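Local coordinates for protein BexL (Amycolatopsis orientalis, PDB 4XRW) that probably cyclises and aromatises a growing polyketide chain, as a di-domain aromatase/cyclase of the type II pathway that makes BE-7585A, at residues D190-A195 and H244-K249; A196-R201 and L220-R225; G262-A267 and R315-F320; H280-N285 and T308-N313. All blocks are in the same frame, centred on the assembly; numbering follows the deposited sequence.

Contact 1 of 4, residues D190-A195 and H244-K249; sequences DFVDQA and HRIVYK
The Val192-Asp193 peptide offers one of its flat faces to Ile246, whose CD1 sits almost straight above the amide nitrogen, 3.8 Å from Asp193 N. A second flat group, the guanidinium of Arg245, within the strand segment and away from the helix, has His244 CE1 over the centre of one face, 3.8 Å above its plane. In the helix-grip fold of this second domain the contact lays the end of helix 185-193 on strand 245-250 of the antiparallel sheet. Ile246 makes every contact with the helix through CD1: with CG1 anti to its carbonyl carbon (chi1 -62°) and the chain then extended, this tip meets both the peptide and the side chain of Val192. That second meeting is purely apolar, CG1 of Val192 lying 3.9 Å from CD1 of Ile246, and Trp264 and Phe266 of the adjoining strand also touch Val192. Polar anchoring comes from other strands, for Arg238 bonds to Val192 O and Gln218 NE2 to Asp193 O. Just before Ile246, His244 and Arg245 form a classic beta bulge opposite Phe241. After the helix, Gln194 centres an inverse gamma turn closed by a weak 2.8 Å bond from Ala195 N to Asp193 O.

Contact 2 of 4, residues A196-R201 and L220-R225; sequences ALWAER and LRMDTR
A Met-aromatic contact backed by a leucine joins the short helix 198-201 to strand 217-225, with Trp198 inserted toward Leu220 and Met222. In the helix-grip fold this strand lies next to the outermost strand, 205-212, of the second domain's antiparallel sheet. The benzo half of the indole does the touching. Met222 SD comes in at its edge, near the ring plane, 3.8 Å from Trp198 CE3 and 3.9 Å from CZ3 of the same ring. Seen from the centroid of the six-membered ring the sulfur is 5.0 Å away and 82° off the normal, so it faces the ring hydrogens rather than the pi cloud. Met222 gets there with CG between its backbone N and carbonyl carbon (chi1 56°) and a bend at chi3, which also brings its CE near Trp198 CE3, at 4.1 Å. The pyrrole side is pinned separately, NE1 giving its hydrogen to Phe191 O in the last turn of the preceding helix. An alanine in place of Trp198 would probably leave Met222 SD and Leu220 CD2 facing a gap and Phe191 O without this donor. Leu220 lies about crosswise to the tryptophan and approaches the ring obliquely, its CD2 4.1 Å from Trp198 CZ3.

Contact 3 of 4, residues G262-A267 and R315-F320; sequences GRWDFA and RATLGF
Trp264 drives the rim of its six-membered ring between Thr317 and Leu318, touching each with a different corner. Leu318 lies at the ring edge, close to the indole plane: its CD2 is 3.7 Å from Trp264 CZ3 and its CG 3.9 Å from the same carbon. Thr317 stands at about a right angle to the tryptophan side chain and comes in obliquely, with CG2 3.7 Å from Trp264 CH2. The threonine is turned so that the methyl is anti to its backbone N (chi1 -62° for OG1), while the hydroxyl bonds to Asn313 O one helical turn earlier and so keeps its polar end off the indole. This is the grip of the helix-grip fold: the antiparallel sheet, here through strand 257-268, packs round the long C-terminal helix 299-326. The Trp264 ring also meets that of Tyr248, their planes some 35° apart, and touches Ser278 of strand 274-284. With Trp264 cut back to an alanine, Thr317 CG2 and Leu318 CD2 would probably lose their aromatic partner and a gap would be likely to open between strand and helix. Flanking Trp264 in the strand, Arg263 and Asp265 point off the other side of the sheet as a salt bridge. Arg263 NE meets the syn lone pair of Asp265 OD1 at 3.1 Å, nearly straight at 170° and close to the guanidinium plane.

Contact 4 of 4, residues H280-N285 and T308-N313; sequences HTVVLN and TALSTN
Leu310 lies over one face of the His280 ring and at the same time touches Val282, two residues along the strand. Here the helix-grip fold clasps strand 274-284 against the long C-terminal helix 299-326. The leucine CB sits 4.1 Å from the centroid of the His280 ring, only 12° off the normal, which makes this a CH-pi contact. The CD1 methyl then runs past the ring, 4.0 Å from His280 ND1, and meets Val282 CG2 at 3.7 Å. A chi1 of -67° sets CG beside the backbone N, and a straight run on to CD1 lets one side chain reach both. The next shell fixes the imidazole by both nitrogens: ND1 is hydrogen-bonded to NE2 of His260 on the adjoining strand, and NE2 to the hydroxyl of Ser314 on the helix. Both bonds would restrain rotation of the ring about its chi2 and keep the same face presented to Leu310. Phe175 of strand 172-181 adds an aromatic neighbour, its ring meeting that of the histidine. Asp177 of that same strand accepts a bond from Ser311 OG, a polar tie between helix and sheet next to the apolar contact. Farther out, the helical turn that carries Leu310 is reinforced by a side chain. Thr308 O accepts two bonds from Thr312, N at 2.9 Å and OG1 at 2.8 Å, arriving from opposite faces of the carbonyl plane, with OG1 tilted 34° out of it.

How the contacts relate
All four contacts are largely buried and press helices onto the second domain's antiparallel sheet, and none has a hydrogen bond directly across its segments. Contacts 3 and 4 share helix 299-326 and use the neighbouring strands 257-268 and 274-284, whereas contacts 1 and 2 bring in the successive helices 185-193 and 198-201. Contact 2 lies farthest out, its centre 21 Å from that of the chain; contact 3 alone has all its touching residues buried. Contacts 1 and 3 are about 9 Å apart between centres, their strands paired through backbone bonds. The chemistry shifts from aliphatic in contact 1 to sulfur at an indole edge, aliphatic groups at an indole edge, then an imidazole face.

Contact 1 of 4, residues D190-A195 and H244-K249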
loop_
_atom_site.group_PDB
_atom_site.type_symbol
_atom_site.label_atom_id
_atom_site.label_comp_id
_atom_site.label_asym_id
_atom_site.label_seq_id
_atom_site.Cartn_x
_atom_site.Cartn_y
_atom_site.Cartn_z
ATOM N N ASP A 190 20.841 2.446 3.876
ATOM C CA ASP A 190 20.938 3.791 4.424
ATOM C C ASP A 190 20.816 4.847 3.348
ATOM O O ASP A 190 20.226 5.895 3.574
ATOM C CB ASP A 190 22.257 4.020 5.176
ATOM C CG ASP A 190 22.322 3.302 6.546
ATOM O OD1 ASP A 190 21.284 2.849 7.091
ATOM O OD2 ASP A 190 23.443 3.204 7.085
ATOM N N PHE A 191 21.399 4.614 2.180
ATOM C CA PHE A 191 21.286 5.588 1.097
ATOM C C PHE A 191 19.814 5.825 0.692
ATOM O O PHE A 191 19.413 6.957 0.438
ATOM C CB PHE A 191 22.096 5.121 -0.132
ATOM C CG PHE A 191 22.078 6.081 -1.276
ATOM C CD1 PHE A 191 21.064 6.058 -2.238
ATOM C CD2 PHE A 191 23.086 7.029 -1.412
ATOM C CE1 PHE A 191 21.049 6.941 -3.277
ATOM C CE2 PHE A 191 23.079 7.920 -2.457
ATOM C CZ PHE A 191 22.073 7.876 -3.409
ATOM N N VAL A 192 19.038 4.756 0.611
ATOM C CA VAL A 192 17.610 4.878 0.211
ATOM C C VAL A 192 16.711 5.345 1.395
ATOM O O VAL A 192 15.748 6.088 1.197
ATOM C CB VAL A 192 17.089 3.553 -0.357
ATOM C CG1 VAL A 192 15.723 3.708 -0.830
ATOM C CG2 VAL A 192 17.999 3.098 -1.548
ATOM N N ASP A 193 17.051 4.927 2.602
ATOM C CA ASP A 193 16.312 5.326 3.813
ATOM C C ASP A 193 16.445 6.826 4.083
ATOM O O ASP A 193 15.469 7.518 4.392
ATOM C CB ASP A 193 16.826 4.525 5.007
ATOM C CG ASP A 193 16.093 4.838 6.313
ATOM O OD1 ASP A 193 14.844 4.853 6.332
ATOM O OD2 ASP A 193 16.796 5.043 7.326
ATOM N N GLN A 194 17.669 7.338 3.976
ATOM C CA GLN A 194 17.947 8.718 4.319
ATOM C C GLN A 194 17.615 9.659 3.175
ATOM O O GLN A 194 18.489 10.310 2.540
ATOM C CB GLN A 194 19.419 8.849 4.767
ATOM C CG GLN A 194 19.686 8.014 5.993
ATOM C CD GLN A 194 21.135 8.041 6.463
ATOM O OE1 GLN A 194 21.875 8.982 6.198
ATOM N NE2 GLN A 194 21.529 7.002 7.168
ATOM N N ALA A 195 16.320 9.773 2.897
ATOM C CA ALA A 195 15.882 10.478 1.714
ATOM C C ALA A 195 15.990 11.993 1.868
ATOM O O ALA A 195 15.981 12.709 0.878
ATOM C CB ALA A 195 14.436 10.067 1.343
ATOM N N HIS A 244 16.993 -4.235 5.395
ATOM C CA HIS A 244 16.668 -5.120 4.300
ATOM C C HIS A 244 15.458 -4.763 3.421
ATOM O O HIS A 244 15.290 -5.320 2.319
ATOM C CB HIS A 244 16.509 -6.531 4.880
ATOM C CG HIS A 244 15.299 -6.707 5.748
ATOM N ND1 HIS A 244 14.099 -7.172 5.254
ATOM C CD2 HIS A 244 15.106 -6.498 7.073
ATOM C CE1 HIS A 244 13.216 -7.239 6.234
ATOM N NE2 HIS A 244 13.800 -6.836 7.350
ATOM N N ARG A 245 14.612 -3.837 3.860
ATOM C CA ARG A 245 13.412 -3.576 3.114
ATOM C C ARG A 245 12.837 -2.217 3.409
ATOM O O ARG A 245 12.830 -1.777 4.535
ATOM C CB ARG A 245 12.368 -4.647 3.431
ATOM C CG ARG A 245 11.111 -4.570 2.611
ATOM C CD ARG A 245 10.202 -5.773 2.960
ATOM N NE ARG A 245 9.847 -5.802 4.378
ATOM C CZ ARG A 245 9.561 -6.897 5.087
ATOM N NH1 ARG A 245 9.577 -8.104 4.525
ATOM N NH2 ARG A 245 9.257 -6.779 6.378
ATOM N N ILE A 246 12.349 -1.583 2.356
ATOM C CA ILE A 246 11.574 -0.347 2.474
ATOM C C ILE A 246 10.370 -0.501 1.560
ATOM O O ILE A 246 10.504 -0.703 0.342
ATOM C CB ILE A 246 12.374 0.910 2.079
ATOM C CG1 ILE A 246 13.571 1.094 2.984
ATOM C CG2 ILE A 246 11.471 2.153 2.117
ATOM C CD1 ILE A 246 14.512 2.108 2.504
ATOM N N VAL A 247 9.175 -0.456 2.155
ATOM C CA VAL A 247 7.932 -0.613 1.427
ATOM C C VAL A 247 7.200 0.723 1.372
ATOM O O VAL A 247 7.225 1.463 2.367
ATOM C CB VAL A 247 6.988 -1.655 2.108
ATOM C CG1 VAL A 247 5.701 -1.793 1.283
ATOM C CG2 VAL A 247 7.677 -3.008 2.264
ATOM N N TYR A 248 6.597 1.070 0.252
ATOM C CA TYR A 248 5.945 2.371 0.174
ATOM C C TYR A 248 4.721 2.373 -0.702
ATOM O O TYR A 248 4.472 1.431 -1.484
ATOM C CB TYR A 248 6.934 3.454 -0.303
ATOM C CG TYR A 248 7.476 3.254 -1.707
ATOM C CD1 TYR A 248 6.891 3.884 -2.787
ATOM C CD2 TYR A 248 8.582 2.438 -1.933
ATOM C CE1 TYR A 248 7.398 3.719 -4.082
ATOM C CE2 TYR A 248 9.096 2.261 -3.220
ATOM C CZ TYR A 248 8.482 2.898 -4.285
ATOM O OH TYR A 248 8.960 2.746 -5.567
ATOM N N LYS A 249 3.934 3.426 -0.516
ATOM C CA LYS A 249 2.768 3.697 -1.331
ATOM C C LYS A 249 2.738 5.167 -1.656
ATOM O O LYS A 249 2.940 6.007 -0.754
ATOM C CB LYS A 249 1.457 3.292 -0.615
ATOM C CG LYS A 249 0.214 3.819 -1.317
ATOM C CD LYS A 249 -1.067 3.273 -0.703
ATOM C CE LYS A 249 -1.461 1.917 -1.253
ATOM N NZ LYS A 249 -2.790 1.411 -0.711
#

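Contact 2 of 4, residues A196-R201 and L220-R225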
loop_
_atom_site.group_PDB
_atom_site.type_symbol
_atom_site.label_atom_id
_atom_site.label_comp_id
_atom_site.label_asym_id
_atom_site.label_seq_id
_atom_site.Cartn_x
_atom_site.Cartn_y
_atom_site.Cartn_z
ATOM N N ALA A 196 16.169 12.475 3.092
ATOM C CA ALA A 196 16.363 13.901 3.308
ATOM C C ALA A 196 17.591 14.394 2.565
ATOM O O ALA A 196 17.678 15.566 2.227
ATOM C CB ALA A 196 16.471 14.205 4.795
ATOM N N LEU A 197 18.528 13.477 2.298
ATOM C CA LEU A 197 19.784 13.813 1.626
ATOM C C LEU A 197 19.715 13.712 0.109
ATOM O O LEU A 197 20.707 13.970 -0.589
ATOM C CB LEU A 197 20.888 12.894 2.160
ATOM C CG LEU A 197 21.126 12.926 3.681
ATOM C CD1 LEU A 197 22.201 11.946 4.065
ATOM C CD2 LEU A 197 21.514 14.340 4.190
ATOM N N TRP A 198 18.567 13.300 -0.430
ATOM C CA TRP A 198 18.460 13.092 -1.869
ATOM C C TRP A 198 18.534 14.362 -2.708
ATOM O O TRP A 198 18.860 14.283 -3.880
ATOM C CB TRP A 198 17.160 12.348 -2.204
ATOM C CG TRP A 198 17.145 10.908 -1.882
ATOM C CD1 TRP A 198 18.135 10.162 -1.313
ATOM C CD2 TRP A 198 16.053 10.011 -2.101
ATOM N NE1 TRP A 198 17.742 8.857 -1.178
ATOM C CE2 TRP A 198 16.470 8.727 -1.659
ATOM C CE3 TRP A 198 14.775 10.162 -2.636
ATOM C CZ2 TRP A 198 15.662 7.617 -1.742
ATOM C CZ3 TRP A 198 13.963 9.042 -2.716
ATOM C CH2 TRP A 198 14.407 7.789 -2.254
ATOM N N ALA A 199 18.237 15.540 -2.140
ATOM C CA ALA A 199 18.372 16.755 -2.930
ATOM C C ALA A 199 19.855 17.030 -3.240
ATOM O O ALA A 199 20.146 17.694 -4.221
ATOM C CB ALA A 199 17.751 17.951 -2.227
ATOM N N GLU A 200 20.766 16.505 -2.429
ATOM C CA GLU A 200 22.206 16.707 -2.674
ATOM C C GLU A 200 22.838 15.490 -3.363
ATOM O O GLU A 200 23.946 15.587 -3.907
ATOM C CB GLU A 200 22.927 17.071 -1.362
ATOM C CG GLU A 200 23.255 15.949 -0.415
ATOM C CD GLU A 200 23.127 16.330 1.090
ATOM O OE1 GLU A 200 24.081 16.036 1.863
ATOM O OE2 GLU A 200 22.069 16.884 1.505
ATOM N N ARG A 201 22.123 14.365 -3.405
ATOM C CA ARG A 201 22.701 13.092 -3.904
ATOM C C ARG A 201 22.099 12.578 -5.198
ATOM O O ARG A 201 22.700 11.715 -5.845
ATOM C CB ARG A 201 22.576 11.992 -2.850
ATOM C CG ARG A 201 23.335 12.261 -1.576
ATOM C CD ARG A 201 23.052 11.251 -0.539
ATOM N NE ARG A 201 24.015 11.346 0.546
ATOM C CZ ARG A 201 24.167 10.447 1.517
ATOM N NH1 ARG A 201 23.392 9.367 1.584
ATOM N NH2 ARG A 201 25.107 10.620 2.427
ATOM N N LEU A 220 7.232 11.034 2.843
ATOM C CA LEU A 220 8.277 11.586 1.965
ATOM C C LEU A 220 7.610 12.430 0.918
ATOM O O LEU A 220 6.869 11.931 0.090
ATOM C CB LEU A 220 9.097 10.460 1.352
ATOM C CG LEU A 220 10.130 10.860 0.311
ATOM C CD1 LEU A 220 11.109 11.874 0.907
ATOM C CD2 LEU A 220 10.834 9.571 -0.143
ATOM N N ARG A 221 7.833 13.737 1.002
ATOM C CA ARG A 221 7.427 14.641 -0.027
ATOM C C ARG A 221 8.653 15.138 -0.740
ATOM O O ARG A 221 9.634 15.524 -0.093
ATOM C CB ARG A 221 6.627 15.803 0.535
ATOM C CG ARG A 221 5.349 15.349 1.158
ATOM C CD ARG A 221 4.626 16.545 1.808
ATOM N NE ARG A 221 4.171 17.524 0.811
ATOM C CZ ARG A 221 2.961 17.510 0.230
ATOM N NH1 ARG A 221 2.077 16.573 0.515
ATOM N NH2 ARG A 221 2.639 18.444 -0.639
ATOM N N MET A 222 8.620 15.068 -2.056
ATOM C CA MET A 222 9.791 15.544 -2.798
ATOM C C MET A 222 9.449 16.201 -4.100
ATOM O O MET A 222 8.425 15.931 -4.696
ATOM C CB MET A 222 10.775 14.411 -3.010
ATOM C CG MET A 222 10.276 13.221 -3.678
ATOM S SD MET A 222 11.570 11.943 -3.556
ATOM C CE MET A 222 12.016 11.770 -5.271
ATOM N N ASP A 223 10.323 17.139 -4.466
ATOM C CA ASP A 223 10.274 17.878 -5.703
ATOM C C ASP A 223 11.233 17.287 -6.702
ATOM O O ASP A 223 12.430 17.107 -6.399
ATOM C CB ASP A 223 10.659 19.330 -5.470
ATOM C CG ASP A 223 9.561 20.141 -4.849
ATOM O OD1 ASP A 223 8.494 19.590 -4.468
ATOM O OD2 ASP A 223 9.782 21.351 -4.722
ATOM N N THR A 224 10.718 16.962 -7.870
ATOM C CA THR A 224 11.528 16.348 -8.909
ATOM C C THR A 224 11.347 17.064 -10.238
ATOM O O THR A 224 10.356 17.749 -10.440
ATOM C CB THR A 224 11.173 14.909 -9.116
ATOM O OG1 THR A 224 9.766 14.814 -9.373
ATOM C CG2 THR A 224 11.505 14.113 -7.884
ATOM N N ARG A 225 12.323 16.894 -11.125
ATOM C CA ARG A 225 12.167 17.321 -12.509
ATOM C C ARG A 225 12.221 16.100 -13.394
ATOM O O ARG A 225 13.157 15.315 -13.299
ATOM C CB ARG A 225 13.256 18.305 -12.914
ATOM C CG ARG A 225 13.120 18.701 -14.392
ATOM C CD ARG A 225 14.284 19.520 -14.888
ATOM N NE ARG A 225 14.005 20.946 -14.837
ATOM C CZ ARG A 225 14.730 21.840 -14.171
ATOM N NH1 ARG A 225 15.799 21.472 -13.462
ATOM N NH2 ARG A 225 14.388 23.122 -14.219
#

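Contact 3 of 4, residues G262-A267 and R315-F320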
loop_
_atom_site.group_PDB
_atom_site.type_symbol
_atom_site.label_atom_id
_atom_site.label_comp_id
_atom_site.label_asym_id
_atom_site.label_seq_id
_atom_site.Cartn_x
_atom_site.Cartn_y
_atom_site.Cartn_z
ATOM N N GLY A 262 5.406 0.302 -4.123
ATOM C CA GLY A 262 6.736 -0.189 -4.432
ATOM C C GLY A 262 7.433 -0.759 -3.228
ATOM O O GLY A 262 6.970 -0.654 -2.085
ATOM N N ARG A 263 8.573 -1.386 -3.484
ATOM C CA ARG A 263 9.332 -2.048 -2.467
ATOM C C ARG A 263 10.823 -2.019 -2.873
ATOM O O ARG A 263 11.159 -2.369 -4.012
ATOM C CB ARG A 263 8.826 -3.473 -2.296
ATOM C CG ARG A 263 9.651 -4.372 -1.429
ATOM C CD ARG A 263 8.960 -5.726 -1.361
ATOM N NE ARG A 263 9.522 -6.614 -0.354
ATOM C CZ ARG A 263 8.806 -7.330 0.515
ATOM N NH1 ARG A 263 7.470 -7.260 0.531
ATOM N NH2 ARG A 263 9.436 -8.119 1.386
ATOM N N TRP A 264 11.661 -1.567 -1.956
ATOM C CA TRP A 264 13.119 -1.706 -2.076
ATOM C C TRP A 264 13.527 -2.905 -1.230
ATOM O O TRP A 264 13.113 -3.001 -0.069
ATOM C CB TRP A 264 13.862 -0.465 -1.578
ATOM C CG TRP A 264 13.517 0.836 -2.244
ATOM C CD1 TRP A 264 12.524 1.711 -1.874
ATOM C CD2 TRP A 264 14.163 1.424 -3.365
ATOM N NE1 TRP A 264 12.505 2.789 -2.715
ATOM C CE2 TRP A 264 13.506 2.635 -3.639
ATOM C CE3 TRP A 264 15.220 1.031 -4.184
ATOM C CZ2 TRP A 264 13.884 3.469 -4.693
ATOM C CZ3 TRP A 264 15.604 1.871 -5.226
ATOM C CH2 TRP A 264 14.937 3.058 -5.475
ATOM N N ASP A 265 14.364 -3.793 -1.770
ATOM C CA ASP A 265 14.894 -4.919 -1.018
ATOM C C ASP A 265 16.412 -4.933 -1.136
ATOM O O ASP A 265 16.945 -4.608 -2.184
ATOM C CB ASP A 265 14.315 -6.252 -1.496
ATOM C CG ASP A 265 12.858 -6.407 -1.118
ATOM O OD1 ASP A 265 12.561 -6.648 0.077
ATOM O OD2 ASP A 265 12.015 -6.258 -2.022
ATOM N N PHE A 266 17.069 -5.240 -0.032
ATOM C CA PHE A 266 18.534 -5.271 0.039
ATOM C C PHE A 266 18.882 -6.598 0.643
ATOM O O PHE A 266 18.695 -6.820 1.832
ATOM C CB PHE A 266 19.083 -4.108 0.853
ATOM C CG PHE A 266 18.449 -2.799 0.490
ATOM C CD1 PHE A 266 18.884 -2.087 -0.593
ATOM C CD2 PHE A 266 17.366 -2.306 1.220
ATOM C CE1 PHE A 266 18.282 -0.886 -0.942
ATOM C CE2 PHE A 266 16.756 -1.103 0.867
ATOM C CZ PHE A 266 17.220 -0.401 -0.212
ATOM N N ALA A 267 19.317 -7.502 -0.218
ATOM C CA ALA A 267 19.590 -8.883 0.172
ATOM C C ALA A 267 21.104 -9.132 0.205
ATOM O O ALA A 267 21.771 -8.913 -0.793
ATOM C CB ALA A 267 18.923 -9.811 -0.797
ATOM N N ARG A 315 16.418 2.781 -11.599
ATOM C CA ARG A 315 17.736 2.313 -11.989
ATOM C C ARG A 315 18.755 3.416 -11.730
ATOM O O ARG A 315 19.886 3.131 -11.336
ATOM C CB ARG A 315 17.762 1.892 -13.461
ATOM C CG ARG A 315 17.207 0.489 -13.730
ATOM C CD ARG A 315 17.183 0.151 -15.226
ATOM N NE ARG A 315 16.275 1.015 -15.983
ATOM C CZ ARG A 315 16.653 2.012 -16.787
ATOM N NH1 ARG A 315 17.942 2.283 -16.988
ATOM N NH2 ARG A 315 15.733 2.739 -17.414
ATOM N N ALA A 316 18.344 4.664 -11.942
ATOM C CA ALA A 316 19.190 5.807 -11.610
ATOM C C ALA A 316 19.504 5.847 -10.117
ATOM O O ALA A 316 20.650 5.980 -9.741
ATOM C CB ALA A 316 18.543 7.119 -12.042
ATOM N N THR A 317 18.483 5.718 -9.265
ATOM C CA THR A 317 18.700 5.726 -7.838
ATOM C C THR A 317 19.598 4.562 -7.388
ATOM O O THR A 317 20.495 4.762 -6.586
ATOM C CB THR A 317 17.342 5.698 -7.063
ATOM O OG1 THR A 317 16.582 6.868 -7.381
ATOM C CG2 THR A 317 17.576 5.687 -5.579
ATOM N N LEU A 318 19.371 3.355 -7.908
ATOM C CA LEU A 318 20.194 2.220 -7.602
ATOM C C LEU A 318 21.671 2.456 -8.017
ATOM O O LEU A 318 22.576 2.071 -7.281
ATOM C CB LEU A 318 19.662 0.976 -8.296
ATOM C CG LEU A 318 18.323 0.491 -7.728
ATOM C CD1 LEU A 318 17.692 -0.517 -8.679
ATOM C CD2 LEU A 318 18.538 -0.067 -6.330
ATOM N N GLY A 319 21.863 3.116 -9.154
ATOM C CA GLY A 319 23.214 3.429 -9.643
ATOM C C GLY A 319 23.970 4.357 -8.711
ATOM O O GLY A 319 25.160 4.137 -8.419
ATOM N N PHE A 320 23.293 5.396 -8.225
ATOM C CA PHE A 320 23.893 6.319 -7.273
ATOM C C PHE A 320 24.059 5.693 -5.916
ATOM O O PHE A 320 25.016 5.995 -5.215
ATOM C CB PHE A 320 23.104 7.634 -7.190
ATOM C CG PHE A 320 23.236 8.484 -8.436
ATOM C CD1 PHE A 320 24.482 8.968 -8.841
ATOM C CD2 PHE A 320 22.132 8.778 -9.206
ATOM C CE1 PHE A 320 24.613 9.707 -10.025
ATOM C CE2 PHE A 320 22.242 9.516 -10.386
ATOM C CZ PHE A 320 23.480 9.992 -10.787
#

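Contact 4 of 4, residues H280-N285 and T308-N313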
loop_
_atom_site.group_PDB
_atom_site.type_symbol
_atom_site.label_atom_id
_atom_site.label_comp_id
_atom_site.label_asym_id
_atom_site.label_seq_id
_atom_site.Cartn_x
_atom_site.Cartn_y
_atom_site.Cartn_z
ATOM N N HIS A 280 7.982 -2.210 -8.470
ATOM C CA HIS A 280 6.844 -1.348 -8.594
ATOM C C HIS A 280 5.608 -2.126 -8.978
ATOM O O HIS A 280 5.677 -2.960 -9.803
ATOM C CB HIS A 280 7.036 -0.288 -9.644
ATOM C CG HIS A 280 8.215 0.599 -9.420
ATOM N ND1 HIS A 280 8.109 1.852 -8.881
ATOM C CD2 HIS A 280 9.507 0.442 -9.744
ATOM C CE1 HIS A 280 9.299 2.399 -8.826
ATOM N NE2 HIS A 280 10.161 1.566 -9.347
ATOM N N THR A 281 4.499 -1.797 -8.355
ATOM C CA THR A 281 3.179 -2.272 -8.782
ATOM C C THR A 281 2.304 -1.059 -9.139
ATOM O O THR A 281 2.159 -0.070 -8.352
ATOM C CB THR A 281 2.489 -3.135 -7.705
ATOM O OG1 THR A 281 3.180 -4.390 -7.552
ATOM C CG2 THR A 281 1.039 -3.419 -8.092
ATOM N N VAL A 282 1.718 -1.114 -10.338
ATOM C CA VAL A 282 0.899 -0.033 -10.821
ATOM C C VAL A 282 -0.470 -0.537 -11.264
ATOM O O VAL A 282 -0.555 -1.602 -11.856
ATOM C CB VAL A 282 1.550 0.697 -12.018
ATOM C CG1 VAL A 282 0.656 1.822 -12.522
ATOM C CG2 VAL A 282 2.901 1.284 -11.619
ATOM N N VAL A 283 -1.502 0.238 -10.960
ATOM C CA VAL A 283 -2.813 0.099 -11.599
ATOM C C VAL A 283 -3.081 1.347 -12.414
ATOM O O VAL A 283 -3.021 2.472 -11.906
ATOM C CB VAL A 283 -3.952 -0.108 -10.578
ATOM C CG1 VAL A 283 -5.301 -0.258 -11.298
ATOM C CG2 VAL A 283 -3.684 -1.310 -9.705
ATOM N N LEU A 284 -3.397 1.171 -13.696
ATOM C CA LEU A 284 -3.673 2.320 -14.557
ATOM C C LEU A 284 -5.068 2.904 -14.403
ATOM O O LEU A 284 -6.012 2.226 -14.017
ATOM C CB LEU A 284 -3.459 1.935 -16.019
ATOM C CG LEU A 284 -2.042 1.607 -16.420
ATOM C CD1 LEU A 284 -2.023 1.070 -17.854
ATOM C CD2 LEU A 284 -1.196 2.836 -16.303
ATOM N N ASN A 285 -5.164 4.199 -14.686
ATOM C CA ASN A 285 -6.414 4.927 -14.702
ATOM C C ASN A 285 -6.720 5.123 -16.177
ATOM O O ASN A 285 -6.092 5.947 -16.840
ATOM C CB ASN A 285 -6.275 6.268 -13.976
ATOM C CG ASN A 285 -7.592 6.959 -13.752
ATOM O OD1 ASN A 285 -8.607 6.593 -14.335
ATOM N ND2 ASN A 285 -7.581 7.980 -12.896
ATOM N N THR A 308 8.470 2.995 -18.155
ATOM C CA THR A 308 9.795 3.549 -18.424
ATOM C C THR A 308 10.136 4.695 -17.476
ATOM O O THR A 308 11.260 4.768 -17.006
ATOM C CB THR A 308 9.954 4.029 -19.890
ATOM O OG1 THR A 308 8.992 5.049 -20.201
ATOM C CG2 THR A 308 9.817 2.844 -20.830
ATOM N N ALA A 309 9.190 5.581 -17.182
ATOM C CA ALA A 309 9.463 6.679 -16.278
ATOM C C ALA A 309 9.900 6.148 -14.897
ATOM O O ALA A 309 10.927 6.564 -14.360
ATOM C CB ALA A 309 8.251 7.583 -16.147
ATOM N N LEU A 310 9.132 5.214 -14.339
ATOM C CA LEU A 310 9.447 4.656 -13.030
ATOM C C LEU A 310 10.749 3.867 -13.027
ATOM O O LEU A 310 11.546 3.978 -12.099
ATOM C CB LEU A 310 8.297 3.752 -12.548
ATOM C CG LEU A 310 6.999 4.488 -12.257
ATOM C CD1 LEU A 310 5.950 3.439 -11.886
ATOM C CD2 LEU A 310 7.128 5.536 -11.153
ATOM N N SER A 311 10.963 3.069 -14.065
ATOM C CA SER A 311 12.099 2.166 -14.116
ATOM C C SER A 311 13.380 2.948 -14.351
ATOM O O SER A 311 14.432 2.606 -13.816
ATOM C CB SER A 311 11.915 1.128 -15.218
ATOM O OG SER A 311 12.980 0.188 -15.231
ATOM N N THR A 312 13.277 4.007 -15.138
ATOM C CA THR A 312 14.406 4.898 -15.352
ATOM C C THR A 312 14.870 5.559 -14.034
ATOM O O THR A 312 16.059 5.506 -13.712
ATOM C CB THR A 312 14.045 5.946 -16.411
ATOM O OG1 THR A 312 13.928 5.285 -17.681
ATOM C CG2 THR A 312 15.105 7.038 -16.519
ATOM N N ASN A 313 13.947 6.155 -13.281
ATOM C CA ASN A 313 14.274 6.805 -12.025
ATOM C C ASN A 313 14.794 5.797 -11.011
ATOM O O ASN A 313 15.674 6.123 -10.224
ATOM C CB ASN A 313 13.059 7.540 -11.421
ATOM C CG ASN A 313 12.904 8.993 -11.914
ATOM O OD1 ASN A 313 13.838 9.610 -12.429
ATOM N ND2 ASN A 313 11.709 9.546 -11.722
#